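Ribose-phosphate pyrophosphokinase (Sulfolobus solfataricus, PDB 4TWB) makes phosphoribosyl diphosphate (PRPP) by transferring the pyrophosphoryl group of ATP to the 1-hydroxyl of ribose 5-phosphate, with magnesium as cofactor. Local coordinates at residues A[159-164]-A[213-218]; A[239-244]-A[262-267]; A[144-149]-A[176-181]; A[123-128]-A[243-248]. One frame throughout, in Å; residues are numbered along the deposited sequence.

Contact 1 (A[159-164]-A[213-218]); sequences PFILAP and VIIDDI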
loop_
_atom_site.group_PDB
_atom_site.type_symbol
_atom_site.label_atom_id
_atom_site.label_comp_id
_atom_site.label_asym_id
_atom_site.label_seq_id
_atom_site.Cartn_x
_atom_site.Cartn_y
_atom_site.Cartn_z
ATOM N N PRO A 159 -16.327 27.370 -27.741
ATOM C CA PRO A 159 -16.034 27.000 -26.362
ATOM C C PRO A 159 -15.900 28.195 -25.428
ATOM O O PRO A 159 -15.264 29.184 -25.757
ATOM C CB PRO A 159 -14.663 26.321 -26.473
ATOM C CG PRO A 159 -14.307 26.320 -27.938
ATOM C CD PRO A 159 -15.106 27.392 -28.556
ATOM N N PHE A 160 -16.508 28.096 -24.260
ATOM C CA PHE A 160 -16.175 28.973 -23.156
ATOM C C PHE A 160 -15.530 28.106 -22.065
ATOM O O PHE A 160 -16.031 27.042 -21.718
ATOM C CB PHE A 160 -17.421 29.680 -22.625
ATOM C CG PHE A 160 -17.135 30.673 -21.536
ATOM C CD1 PHE A 160 -17.018 32.021 -21.821
ATOM C CD2 PHE A 160 -16.966 30.253 -20.229
ATOM C CE1 PHE A 160 -16.750 32.929 -20.825
ATOM C CE2 PHE A 160 -16.692 31.153 -19.233
ATOM C CZ PHE A 160 -16.586 32.498 -19.529
ATOM N N ILE A 161 -14.409 28.547 -21.526
ATOM C CA ILE A 161 -13.690 27.724 -20.568
ATOM C C ILE A 161 -13.825 28.230 -19.140
ATOM O O ILE A 161 -13.367 29.318 -18.803
ATOM C CB ILE A 161 -12.233 27.554 -20.981
ATOM C CG1 ILE A 161 -12.171 26.519 -22.106
ATOM C CG2 ILE A 161 -11.388 27.113 -19.809
ATOM C CD1 ILE A 161 -11.032 26.720 -23.044
ATOM N N LEU A 162 -14.477 27.418 -18.311
ATOM C CA LEU A 162 -14.872 27.808 -16.961
ATOM C C LEU A 162 -14.103 27.015 -15.919
ATOM O O LEU A 162 -14.118 25.785 -15.933
ATOM C CB LEU A 162 -16.366 27.555 -16.766
ATOM C CG LEU A 162 -17.171 28.445 -15.819
ATOM C CD1 LEU A 162 -18.233 27.597 -15.159
ATOM C CD2 LEU A 162 -16.288 29.089 -14.784
ATOM N N ALA A 163 -13.438 27.727 -15.011
ATOM C CA ALA A 163 -12.702 27.115 -13.901
ATOM C C ALA A 163 -13.540 27.159 -12.619
ATOM O O ALA A 163 -14.012 28.219 -12.234
ATOM C CB ALA A 163 -11.387 27.836 -13.695
ATOM N N PRO A 164 -13.725 26.005 -11.959
ATOM C CA PRO A 164 -14.637 25.860 -10.819
ATOM C C PRO A 164 -14.266 26.708 -9.609
ATOM O O PRO A 164 -15.146 27.025 -8.809
ATOM C CB PRO A 164 -14.535 24.375 -10.474
ATOM C CG PRO A 164 -14.065 23.733 -11.719
ATOM C CD PRO A 164 -13.134 24.719 -12.346
ATOM N N VAL A 213 -17.003 24.552 -21.051
ATOM C CA VAL A 213 -16.154 23.431 -20.669
ATOM C C VAL A 213 -15.557 23.725 -19.306
ATOM O O VAL A 213 -14.793 24.676 -19.145
ATOM C CB VAL A 213 -15.000 23.225 -21.650
ATOM C CG1 VAL A 213 -14.198 21.997 -21.275
ATOM C CG2 VAL A 213 -15.531 23.096 -23.051
ATOM N N ILE A 214 -15.921 22.921 -18.316
ATOM C CA ILE A 214 -15.399 23.097 -16.965
ATOM C C ILE A 214 -14.170 22.223 -16.728
ATOM O O ILE A 214 -14.253 20.992 -16.780
ATOM C CB ILE A 214 -16.453 22.779 -15.906
ATOM C CG1 ILE A 214 -17.775 23.447 -16.271
ATOM C CG2 ILE A 214 -15.980 23.250 -14.546
ATOM C CD1 ILE A 214 -18.844 23.313 -15.222
ATOM N N ILE A 215 -13.040 22.874 -16.459
ATOM C CA ILE A 215 -11.752 22.195 -16.354
ATOM C C ILE A 215 -11.156 22.223 -14.938
ATOM O O ILE A 215 -10.999 23.286 -14.336
ATOM C CB ILE A 215 -10.728 22.801 -17.331
ATOM C CG1 ILE A 215 -11.280 22.785 -18.750
ATOM C CG2 ILE A 215 -9.422 22.036 -17.287
ATOM C CD1 ILE A 215 -10.316 23.344 -19.775
ATOM N N ASP A 216 -10.817 21.046 -14.421
ATOM C CA ASP A 216 -10.150 20.933 -13.121
ATOM C C ASP A 216 -9.018 19.916 -13.231
ATOM O O ASP A 216 -8.947 19.154 -14.203
ATOM C CB ASP A 216 -11.144 20.518 -12.023
ATOM C CG ASP A 216 -10.842 21.168 -10.677
ATOM O OD1 ASP A 216 -11.676 21.047 -9.751
ATOM O OD2 ASP A 216 -9.770 21.797 -10.540
ATOM N N ASP A 217 -8.127 19.904 -12.244
ATOM C CA ASP A 217 -7.040 18.933 -12.249
ATOM C C ASP A 217 -7.570 17.530 -11.980
ATOM O O ASP A 217 -7.229 16.582 -12.684
ATOM C CB ASP A 217 -5.922 19.313 -11.268
ATOM C CG ASP A 217 -6.345 19.216 -9.809
ATOM O OD1 ASP A 217 -7.497 19.611 -9.505
ATOM O OD2 ASP A 217 -5.512 18.762 -8.975
ATOM N N ILE A 218 -8.430 17.411 -10.975
ATOM C CA ILE A 218 -8.966 16.116 -10.577
ATOM C C ILE A 218 -10.494 16.129 -10.488
ATOM O O ILE A 218 -11.096 17.121 -10.080
ATOM C CB ILE A 218 -8.416 15.711 -9.196
ATOM C CG1 ILE A 218 -6.891 15.652 -9.220
ATOM C CG2 ILE A 218 -9.008 14.378 -8.743
ATOM C CD1 ILE A 218 -6.297 15.538 -7.862
#

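Contact 2 (A[239-244]-A[262-267]); sequences SVTAAA and VKTLIG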
loop_
_atom_site.group_PDB
_atom_site.type_symbol
_atom_site.label_atom_id
_atom_site.label_comp_id
_atom_site.label_asym_id
_atom_site.label_seq_id
_atom_site.Cartn_x
_atom_site.Cartn_y
_atom_site.Cartn_z
ATOM N N SER A 239 -24.544 24.266 -23.524
ATOM C CA SER A 239 -24.185 22.921 -23.085
ATOM C C SER A 239 -23.023 23.000 -22.105
ATOM O O SER A 239 -22.300 23.997 -22.075
ATOM C CB SER A 239 -23.820 22.021 -24.274
ATOM O OG SER A 239 -22.508 22.263 -24.752
ATOM N N VAL A 240 -22.861 21.958 -21.293
ATOM C CA VAL A 240 -21.740 21.870 -20.365
ATOM C C VAL A 240 -20.947 20.585 -20.573
ATOM O O VAL A 240 -21.506 19.499 -20.606
ATOM C CB VAL A 240 -22.190 21.964 -18.896
ATOM C CG1 VAL A 240 -21.010 21.751 -17.972
ATOM C CG2 VAL A 240 -22.836 23.303 -18.628
ATOM N N THR A 241 -19.641 20.730 -20.750
ATOM C CA THR A 241 -18.739 19.597 -20.839
ATOM C C THR A 241 -17.765 19.703 -19.673
ATOM O O THR A 241 -17.422 20.802 -19.245
ATOM C CB THR A 241 -17.965 19.594 -22.162
ATOM O OG1 THR A 241 -18.873 19.396 -23.249
ATOM C CG2 THR A 241 -16.948 18.480 -22.178
ATOM N N ALA A 242 -17.337 18.563 -19.141
ATOM C CA ALA A 242 -16.383 18.560 -18.040
ATOM C C ALA A 242 -15.083 17.881 -18.448
ATOM O O ALA A 242 -15.094 16.864 -19.136
ATOM C CB ALA A 242 -16.976 17.901 -16.811
ATOM N N ALA A 243 -13.965 18.462 -18.028
ATOM C CA ALA A 243 -12.651 17.944 -18.374
ATOM C C ALA A 243 -11.702 17.999 -17.184
ATOM O O ALA A 243 -11.657 18.982 -16.456
ATOM C CB ALA A 243 -12.071 18.721 -19.550
ATOM N N ALA A 244 -10.944 16.936 -16.985
ATOM C CA ALA A 244 -9.889 16.950 -15.984
ATOM C C ALA A 244 -8.725 16.089 -16.450
ATOM O O ALA A 244 -8.893 15.189 -17.274
ATOM C CB ALA A 244 -10.416 16.455 -14.661
ATOM N N VAL A 262 -24.247 17.080 -17.675
ATOM C CA VAL A 262 -22.936 17.105 -18.292
ATOM C C VAL A 262 -22.913 16.048 -19.395
ATOM O O VAL A 262 -22.930 14.843 -19.143
ATOM C CB VAL A 262 -21.806 16.912 -17.277
ATOM C CG1 VAL A 262 -20.490 16.720 -17.995
ATOM C CG2 VAL A 262 -21.733 18.102 -16.344
ATOM N N LYS A 263 -22.908 16.527 -20.631
ATOM C CA LYS A 263 -23.004 15.664 -21.795
ATOM C C LYS A 263 -21.751 14.808 -21.942
ATOM O O LYS A 263 -21.818 13.579 -21.941
ATOM C CB LYS A 263 -23.207 16.516 -23.059
ATOM C CG LYS A 263 -23.616 15.717 -24.293
ATOM C CD LYS A 263 -23.411 16.507 -25.585
ATOM C CE LYS A 263 -24.170 17.826 -25.568
ATOM N NZ LYS A 263 -24.033 18.567 -26.858
ATOM N N THR A 264 -20.611 15.480 -22.052
ATOM C CA THR A 264 -19.361 14.836 -22.418
ATOM C C THR A 264 -18.373 14.889 -21.264
ATOM O O THR A 264 -18.376 15.838 -20.480
ATOM C CB THR A 264 -18.729 15.533 -23.642
ATOM O OG1 THR A 264 -19.739 15.764 -24.633
ATOM C CG2 THR A 264 -17.624 14.695 -24.241
ATOM N N LEU A 265 -17.533 13.864 -21.163
ATOM C CA LEU A 265 -16.456 13.838 -20.175
ATOM C C LEU A 265 -15.098 13.663 -20.830
ATOM O O LEU A 265 -14.890 12.712 -21.586
ATOM C CB LEU A 265 -16.661 12.718 -19.171
ATOM C CG LEU A 265 -17.554 13.060 -17.991
ATOM C CD1 LEU A 265 -17.512 11.924 -17.008
ATOM C CD2 LEU A 265 -17.091 14.347 -17.338
ATOM N N ILE A 266 -14.175 14.578 -20.536
ATOM C CA ILE A 266 -12.822 14.494 -21.070
ATOM C C ILE A 266 -11.808 14.252 -19.974
ATOM O O ILE A 266 -11.736 15.009 -19.005
ATOM C CB ILE A 266 -12.415 15.767 -21.797
ATOM C CG1 ILE A 266 -13.255 15.956 -23.052
ATOM C CG2 ILE A 266 -10.957 15.695 -22.171
ATOM C CD1 ILE A 266 -13.154 17.355 -23.624
ATOM N N GLY A 267 -11.030 13.187 -20.136
ATOM C CA GLY A 267 -9.950 12.873 -19.222
ATOM C C GLY A 267 -8.717 12.388 -19.961
ATOM O O GLY A 267 -8.649 12.451 -21.192
#

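Contact 3 (A[144-149]-A[176-181]); sequences PYHQIA and AEEINA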
loop_
_atom_site.group_PDB
_atom_site.type_symbol
_atom_site.label_atom_id
_atom_site.label_comp_id
_atom_site.label_asym_id
_atom_site.label_seq_id
_atom_site.Cartn_x
_atom_site.Cartn_y
_atom_site.Cartn_z
ATOM N N PRO A 144 -0.281 18.932 -19.523
ATOM C CA PRO A 144 -0.673 18.539 -20.883
ATOM C C PRO A 144 -1.710 19.496 -21.493
ATOM O O PRO A 144 -2.668 19.047 -22.128
ATOM C CB PRO A 144 -1.323 17.166 -20.664
ATOM C CG PRO A 144 -1.684 17.121 -19.190
ATOM C CD PRO A 144 -1.175 18.349 -18.510
ATOM N N TYR A 145 -1.523 20.796 -21.290
ATOM C CA TYR A 145 -2.518 21.782 -21.702
ATOM C C TYR A 145 -2.766 21.809 -23.205
ATOM O O TYR A 145 -3.914 21.847 -23.629
ATOM C CB TYR A 145 -2.188 23.169 -21.150
ATOM C CG TYR A 145 -2.122 23.209 -19.628
ATOM C CD1 TYR A 145 -2.712 22.213 -18.860
ATOM C CD2 TYR A 145 -1.487 24.250 -18.964
ATOM C CE1 TYR A 145 -2.663 22.243 -17.479
ATOM C CE2 TYR A 145 -1.430 24.285 -17.574
ATOM C CZ TYR A 145 -2.025 23.281 -16.842
ATOM O OH TYR A 145 -1.976 23.313 -15.467
ATOM N N HIS A 146 -1.711 21.751 -24.006
ATOM C CA HIS A 146 -1.895 21.775 -25.458
ATOM C C HIS A 146 -2.750 20.618 -25.953
ATOM O O HIS A 146 -3.564 20.793 -26.863
ATOM C CB HIS A 146 -0.564 21.837 -26.220
ATOM C CG HIS A 146 -0.688 21.542 -27.688
ATOM N ND1 HIS A 146 -0.867 22.526 -28.639
ATOM C CD2 HIS A 146 -0.657 20.369 -28.366
ATOM C CE1 HIS A 146 -0.941 21.973 -29.837
ATOM N NE2 HIS A 146 -0.811 20.665 -29.699
ATOM N N GLN A 147 -2.598 19.441 -25.359
ATOM C CA GLN A 147 -3.370 18.304 -25.852
ATOM C C GLN A 147 -4.848 18.427 -25.486
ATOM O O GLN A 147 -5.721 17.973 -26.223
ATOM C CB GLN A 147 -2.815 16.994 -25.326
ATOM C CG GLN A 147 -1.428 16.671 -25.785
ATOM C CD GLN A 147 -1.090 15.216 -25.547
ATOM O OE1 GLN A 147 -0.230 14.891 -24.733
ATOM N NE2 GLN A 147 -1.788 14.328 -26.242
ATOM N N ILE A 148 -5.123 19.034 -24.341
ATOM C CA ILE A 148 -6.490 19.295 -23.937
ATOM C C ILE A 148 -7.108 20.384 -24.802
ATOM O O ILE A 148 -8.243 20.268 -25.241
ATOM C CB ILE A 148 -6.549 19.689 -22.458
ATOM C CG1 ILE A 148 -6.217 18.472 -21.592
ATOM C CG2 ILE A 148 -7.928 20.222 -22.094
ATOM C CD1 ILE A 148 -6.007 18.815 -20.151
ATOM N N ALA A 149 -6.349 21.444 -25.049
ATOM C CA ALA A 149 -6.788 22.482 -25.963
ATOM C C ALA A 149 -7.139 21.866 -27.321
ATOM O O ALA A 149 -8.261 22.006 -27.791
ATOM C CB ALA A 149 -5.727 23.563 -26.097
ATOM N N ALA A 176 -7.444 28.077 -22.469
ATOM C CA ALA A 176 -8.287 28.966 -23.272
ATOM C C ALA A 176 -7.477 29.894 -24.162
ATOM O O ALA A 176 -7.852 30.126 -25.297
ATOM C CB ALA A 176 -9.232 29.774 -22.383
ATOM N N GLU A 177 -6.369 30.427 -23.655
ATOM C CA GLU A 177 -5.575 31.374 -24.440
ATOM C C GLU A 177 -4.971 30.714 -25.668
ATOM O O GLU A 177 -4.829 31.340 -26.707
ATOM C CB GLU A 177 -4.499 32.067 -23.591
ATOM C CG GLU A 177 -5.082 33.115 -22.651
ATOM C CD GLU A 177 -4.028 33.910 -21.909
ATOM O OE1 GLU A 177 -2.902 33.394 -21.719
ATOM O OE2 GLU A 177 -4.337 35.055 -21.510
ATOM N N GLU A 178 -4.642 29.435 -25.563
ATOM C CA GLU A 178 -4.038 28.733 -26.687
ATOM C C GLU A 178 -5.046 28.452 -27.797
ATOM O O GLU A 178 -4.694 28.175 -28.949
ATOM C CB GLU A 178 -3.392 27.431 -26.224
ATOM C CG GLU A 178 -2.892 26.585 -27.374
ATOM C CD GLU A 178 -1.901 25.532 -26.952
ATOM O OE1 GLU A 178 -1.788 25.257 -25.729
ATOM O OE2 GLU A 178 -1.240 24.986 -27.864
ATOM N N ILE A 179 -6.312 28.531 -27.443
ATOM C CA ILE A 179 -7.369 28.171 -28.365
ATOM C C ILE A 179 -8.201 29.437 -28.642
ATOM O O ILE A 179 -9.233 29.404 -29.314
ATOM C CB ILE A 179 -8.193 27.001 -27.759
ATOM C CG1 ILE A 179 -8.849 26.166 -28.841
ATOM C CG2 ILE A 179 -9.217 27.485 -26.701
ATOM C CD1 ILE A 179 -10.044 25.403 -28.314
ATOM N N ASN A 180 -7.701 30.557 -28.122
ATOM C CA ASN A 180 -8.334 31.878 -28.222
ATOM C C ASN A 180 -9.802 31.937 -27.819
ATOM O O ASN A 180 -10.585 32.699 -28.386
ATOM C CB ASN A 180 -8.096 32.530 -29.586
ATOM C CG ASN A 180 -6.880 33.424 -29.584
ATOM O OD1 ASN A 180 -6.702 34.255 -28.688
ATOM N ND2 ASN A 180 -6.026 33.253 -30.582
ATOM N N ALA A 181 -10.152 31.143 -26.814
ATOM C CA ALA A 181 -11.498 31.127 -26.275
ATOM C C ALA A 181 -11.591 32.050 -25.060
ATOM O O ALA A 181 -10.569 32.432 -24.476
ATOM C CB ALA A 181 -11.873 29.729 -25.910
#

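Contact 4 (A[123-128]-A[243-248]); sequences VVEPHK and AAIHLL. With AMP (adenosine monophosphate), chain G.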
loop_
_atom_site.group_PDB
_atom_site.type_symbol
_atom_site.label_atom_id
_atom_site.label_comp_id
_atom_site.label_asym_id
_atom_site.label_seq_id
_atom_site.Cartn_x
_atom_site.Cartn_y
_atom_site.Cartn_z
ATOM N N VAL A 123 5.892 14.028 -13.081
ATOM C CA VAL A 123 4.482 13.955 -12.688
ATOM C C VAL A 123 3.598 14.795 -13.605
ATOM O O VAL A 123 3.993 15.877 -14.045
ATOM C CB VAL A 123 4.278 14.463 -11.254
ATOM C CG1 VAL A 123 2.859 14.246 -10.823
ATOM C CG2 VAL A 123 5.220 13.742 -10.305
ATOM N N VAL A 124 2.402 14.303 -13.899
ATOM C CA VAL A 124 1.457 15.057 -14.700
ATOM C C VAL A 124 0.436 15.757 -13.784
ATOM O O VAL A 124 -0.139 15.126 -12.905
ATOM C CB VAL A 124 0.750 14.147 -15.707
ATOM C CG1 VAL A 124 -0.227 14.953 -16.566
ATOM C CG2 VAL A 124 1.765 13.455 -16.578
ATOM N N GLU A 125 0.223 17.056 -13.995
ATOM C CA GLU A 125 -0.686 17.856 -13.167
ATOM C C GLU A 125 -0.709 17.442 -11.705
ATOM O O GLU A 125 -1.718 16.927 -11.211
ATOM C CB GLU A 125 -2.132 17.868 -13.698
ATOM C CG GLU A 125 -2.386 18.760 -14.875
ATOM C CD GLU A 125 -2.061 20.207 -14.607
ATOM O OE1 GLU A 125 -2.853 20.907 -13.937
ATOM O OE2 GLU A 125 -1.011 20.650 -15.103
ATOM N N PRO A 126 0.390 17.686 -11.002
ATOM C CA PRO A 126 0.388 17.556 -9.543
ATOM C C PRO A 126 -0.663 18.503 -8.984
ATOM O O PRO A 126 -0.719 19.637 -9.441
ATOM C CB PRO A 126 1.783 18.054 -9.154
ATOM C CG PRO A 126 2.174 18.966 -10.318
ATOM C CD PRO A 126 1.671 18.205 -11.505
ATOM N N HIS A 127 -1.470 18.062 -8.025
ATOM C CA HIS A 127 -2.488 18.923 -7.439
ATOM C C HIS A 127 -1.997 20.327 -7.044
ATOM O O HIS A 127 -2.702 21.316 -7.235
ATOM C CB HIS A 127 -3.121 18.245 -6.239
ATOM C CG HIS A 127 -4.211 19.046 -5.593
ATOM N ND1 HIS A 127 -5.489 19.112 -6.102
ATOM C CD2 HIS A 127 -4.212 19.806 -4.470
ATOM C CE1 HIS A 127 -6.233 19.874 -5.320
ATOM N NE2 HIS A 127 -5.482 20.309 -4.324
ATOM N N LYS A 128 -0.807 20.419 -6.474
ATOM C CA LYS A 128 -0.207 21.726 -6.223
ATOM C C LYS A 128 1.327 21.619 -6.269
ATOM O O LYS A 128 1.938 21.022 -5.393
ATOM C CB LYS A 128 -0.700 22.302 -4.895
ATOM C CG LYS A 128 -0.413 23.795 -4.733
ATOM C CD LYS A 128 -0.688 24.271 -3.311
ATOM C CE LYS A 128 0.003 25.597 -3.012
ATOM N NZ LYS A 128 0.208 25.790 -1.544
ATOM N N ALA A 243 -13.965 18.462 -18.028
ATOM C CA ALA A 243 -12.651 17.944 -18.374
ATOM C C ALA A 243 -11.702 17.999 -17.184
ATOM O O ALA A 243 -11.657 18.982 -16.456
ATOM C CB ALA A 243 -12.071 18.721 -19.550
ATOM N N ALA A 244 -10.944 16.936 -16.985
ATOM C CA ALA A 244 -9.889 16.950 -15.984
ATOM C C ALA A 244 -8.725 16.089 -16.450
ATOM O O ALA A 244 -8.893 15.189 -17.274
ATOM C CB ALA A 244 -10.416 16.455 -14.661
ATOM N N ILE A 245 -7.542 16.365 -15.931
ATOM C CA ILE A 245 -6.398 15.514 -16.233
ATOM C C ILE A 245 -6.573 14.119 -15.581
ATOM O O ILE A 245 -6.451 13.082 -16.247
ATOM C CB ILE A 245 -5.064 16.179 -15.805
ATOM C CG1 ILE A 245 -4.768 17.401 -16.674
ATOM C CG2 ILE A 245 -3.919 15.192 -15.894
ATOM C CD1 ILE A 245 -5.544 18.667 -16.288
ATOM N N HIS A 246 -6.895 14.109 -14.289
ATOM C CA HIS A 246 -7.092 12.876 -13.543
ATOM C C HIS A 246 -8.563 12.613 -13.268
ATOM O O HIS A 246 -9.169 13.265 -12.418
ATOM C CB HIS A 246 -6.317 12.927 -12.223
ATOM C CG HIS A 246 -4.895 13.359 -12.382
ATOM N ND1 HIS A 246 -3.962 12.604 -13.060
ATOM C CD2 HIS A 246 -4.251 14.476 -11.966
ATOM C CE1 HIS A 246 -2.801 13.235 -13.047
ATOM N NE2 HIS A 246 -2.951 14.377 -12.393
ATOM N N LEU A 247 -9.142 11.654 -13.985
ATOM C CA LEU A 247 -10.548 11.305 -13.784
ATOM C C LEU A 247 -10.733 10.120 -12.843
ATOM O O LEU A 247 -10.949 8.995 -13.299
ATOM C CB LEU A 247 -11.213 10.993 -15.119
ATOM C CG LEU A 247 -11.883 12.123 -15.893
ATOM C CD1 LEU A 247 -12.676 11.559 -17.055
ATOM C CD2 LEU A 247 -12.788 12.915 -14.970
ATOM N N LEU A 248 -10.652 10.365 -11.536
ATOM C CA LEU A 248 -10.846 9.309 -10.533
ATOM C C LEU A 248 -12.318 9.198 -10.162
ATOM O O LEU A 248 -12.694 9.487 -9.025
ATOM C CB LEU A 248 -10.070 9.625 -9.248
ATOM C CG LEU A 248 -8.668 10.227 -9.318
ATOM C CD1 LEU A 248 -8.278 10.781 -7.964
ATOM C CD2 LEU A 248 -7.673 9.185 -9.789
HETATM P P AMP G . -8.637 20.065 -2.086
HETATM O O1P AMP G . -8.853 21.396 -2.772
HETATM O O2P AMP G . -9.558 18.954 -2.546
HETATM O O3P AMP G . -7.180 19.676 -1.957
HETATM O "O5'" AMP G . -9.082 20.345 -0.564
HETATM C "C5'" AMP G . -8.203 20.013 0.509
HETATM C "C4'" AMP G . -8.926 19.115 1.506
HETATM O "O4'" AMP G . -9.185 17.835 0.911
HETATM C "C3'" AMP G . -8.087 18.892 2.759
HETATM O "O3'" AMP G . -8.788 19.388 3.907
HETATM C "C2'" AMP G . -7.853 17.387 2.831
HETATM O "O2'" AMP G . -8.020 16.859 4.158
HETATM C "C1'" AMP G . -8.847 16.792 1.831
HETATM N N9 AMP G . -8.289 15.586 1.149
HETATM C C8 AMP G . -6.998 15.170 1.171
HETATM N N7 AMP G . -6.827 14.025 0.458
HETATM C C5 AMP G . -8.040 13.680 -0.023
HETATM C C6 AMP G . -8.586 12.577 -0.851
HETATM N N6 AMP G . -7.767 11.600 -1.312
HETATM N N1 AMP G . -9.917 12.583 -1.139
HETATM C C2 AMP G . -10.737 13.561 -0.692
HETATM N N3 AMP G . -10.320 14.596 0.070
HETATM C C4 AMP G . -9.006 14.704 0.436
#

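Contact 1 (A[159-164]-A[213-218])
Pro164 lays its ring obliquely against Ile214 where strand 159-163 ends alongside its parallel neighbour 211-216 in the central sheet of the phosphoribosyltransferase domain. Pro164 CG meets Ile214 CG2 at 3.4 Å. Ile214 CG1 stands beside its own backbone N (chi1 -46°), which turns CG2 anti to that N and up to the proline. Pro164 CD rests 3.3 Å from Ile215 O. An alanine at Pro164 lacks CG and CD, which would probably open a gap beside Ile214 CG2 and let the backbone after Ala163 turn more freely. Ile225 of helix 223-233 packs on both side chains. On the face that carries Ile161 and Val213, Ile161 CG2 touches Ile215 CD1 at 3.9 Å, the two side chains crossing at a slant under helices 145-155 and 169-178. The backbones are joined by Val213 N to Phe160 O (2.8 Å), Leu162 N to Val213 O (2.9 Å) and Ile215 N to Leu162 O (3.1 Å). Just past the pairing stands Asp216, predicted to bind ribose 5-phosphate; its OD2 accepts Asp217 N at 3.0 Å, the donor lying 37° out of the carboxylate plane.

Contact 2 (A[239-244]-A[262-267])
Val262 brings both methyls against strand 239-244. CG1, anti to its backbone N (chi1 171°), meets Ala242 CB at 3.9 Å, while CG2 comes obliquely to Val240 CG1 at 4.1 Å. Thr229 of helix 223-233 packs on Val240 and Val262 alike, and Ile225 of the same helix on Ala242. Around Lys263, which is poorly ordered, the register appears to take up an extra residue: the CA atom nearest Val240 is that of Val262, the one nearest Thr241 that of Thr264. Lys263 N gives a rather long bond to Val240 O, 3.3 Å. Thr264 then lies side by side with Thr241, both pointing the same way; Thr264 CB touches Thr241 CG2 at 3.7 Å, so the threonines meet through carbon. The carbonyl of Thr264 receives an almost straight bond from Ala242 N (3.2 Å, 175°). The two strands are parallel neighbours linked through helix 253-259, a beta-alpha-beta crossover in the sheet of the phosphoribosyltransferase domain. Leu265 reaches back with CD2 to Ala242 CB, 3.6 Å away, on the face opposite Ile266, and its N is held by the carboxylate of Asp277. Ile266 N bonds to Ala242 O at 2.8 Å, and Ile266 O in turn accepts Ala244 N. Its CB sits 3.7 Å from Ala243 CB, and beyond this pair Ile279 and Ile281 of strand 279-281 touch the isoleucine. Gly267, without a side chain, directs its CA-H at Ala244 O.

Contact 3 (A[144-149]-A[176-181])
Glu178 OE2 accepts a nearly straight hydrogen bond from His146 ND1 (2.6 Å, 167°), a histidine-carboxylate pair on the protein surface. The oxygen lies at the edge of the imidazole, in the ring plane, but the ring nitrogen approaches from above the carboxylate: the two planes are turned 41° apart and the side chains cross at about a right angle. The reach comes from Glu178, whose CG is anti to the backbone N (chi1 173°) and whose chain stays extended beyond it. The other oxygen, OE1, comes over the first turn of helix 145-155, 3.5 Å from His146 CA and 4.3 Å from Ala149 CB. A carboxylate near a helix N-terminus would probably feel the favourable helix dipole, and it may also favour a protonated His146. Beside this polar pair, Ile179 CG1, anti to the backbone N, leads CD1 to Ala149 O, 3.9 Å from Ile179 CD1. Ile179 belongs to the Schellman motif that ends helix 169-178, with Asn180 as the C-prime residue of positive phi. Ala176 O is gripped twice there, by Ala181 N (2.9 Å) and Ile179 N (3.1 Å) from opposite faces of its plane. The contact thus joins the start of helix 145-155 to the end of helix 169-178. Strand 159-163 runs between the two in sequence; the first helix packs on it through Ile152, the second through Ala172 and Ala176, and Ile148 meets Ile175 where the helices touch.

Contact 4 (A[123-128]-A[243-248])
Glu125 crosses Ile245 at about a right angle where the end of strand 120-124, in the N-terminal domain, meets the chain leaving strand 239-244 of the phosphoribosyltransferase domain: this is the junction of the two PRTase-like halves. Glu125 CB lies 3.8 Å from His246 NE2 and about as near Ile245 CG2, and CG sits against Ile245 CG1. The chain then bends (chi2 -59°), bringing CD 4.2 Å from Ile245 CD1. At the tip OE1 forms a salt bridge with Arg171 and OE2 accepts a hydrogen bond from His143 ND1. Val124 CG1 adds a contact to Ile245 CG2 at 3.8 Å. The imidazole of His246 carries Ile245 CG2 over the centre of one face. Its NE2-H is shared by Val124 O (3.0 Å) and Glu125 O (3.1 Å), both in the ring plane, while NE2 stands above each carbonyl plane; ND1 is bonded to Thr270 OG1. A phenylalanine in place of His246 has no such N-H, which would probably leave both carbonyls without this partner and weaken the tie between domains. Farther along, His127 belongs to the AMP pocket and is predicted to bind magnesium. Asp217 OD2 holds its ND1, and its NE2 lies 3.0 Å from O3P of AMP.

From the N terminus, residues 123-128 open the longest loop, which contact 4 closes at 243-248, tying the N-terminal sheet to the phosphoribosyltransferase domain. Within that loop contact 3 (144-149 to 176-181) and contact 1 (159-164 to 213-218) cross: the first joins two helices, the second pairs two strands of the sheet they cover, and Ile161 CD1 packs on Ala176 and Ile179. Contact 2 begins on strand 239-244, where contact 4 ends, sharing Ala243 and Ala244, and closes a short loop at 262-267. Strands 211-216 and 239-244 are neighbours, so contacts 1 and 2 continue one sheet. Asp217 and His127 bring contacts 1 and 4 together beside the AMP.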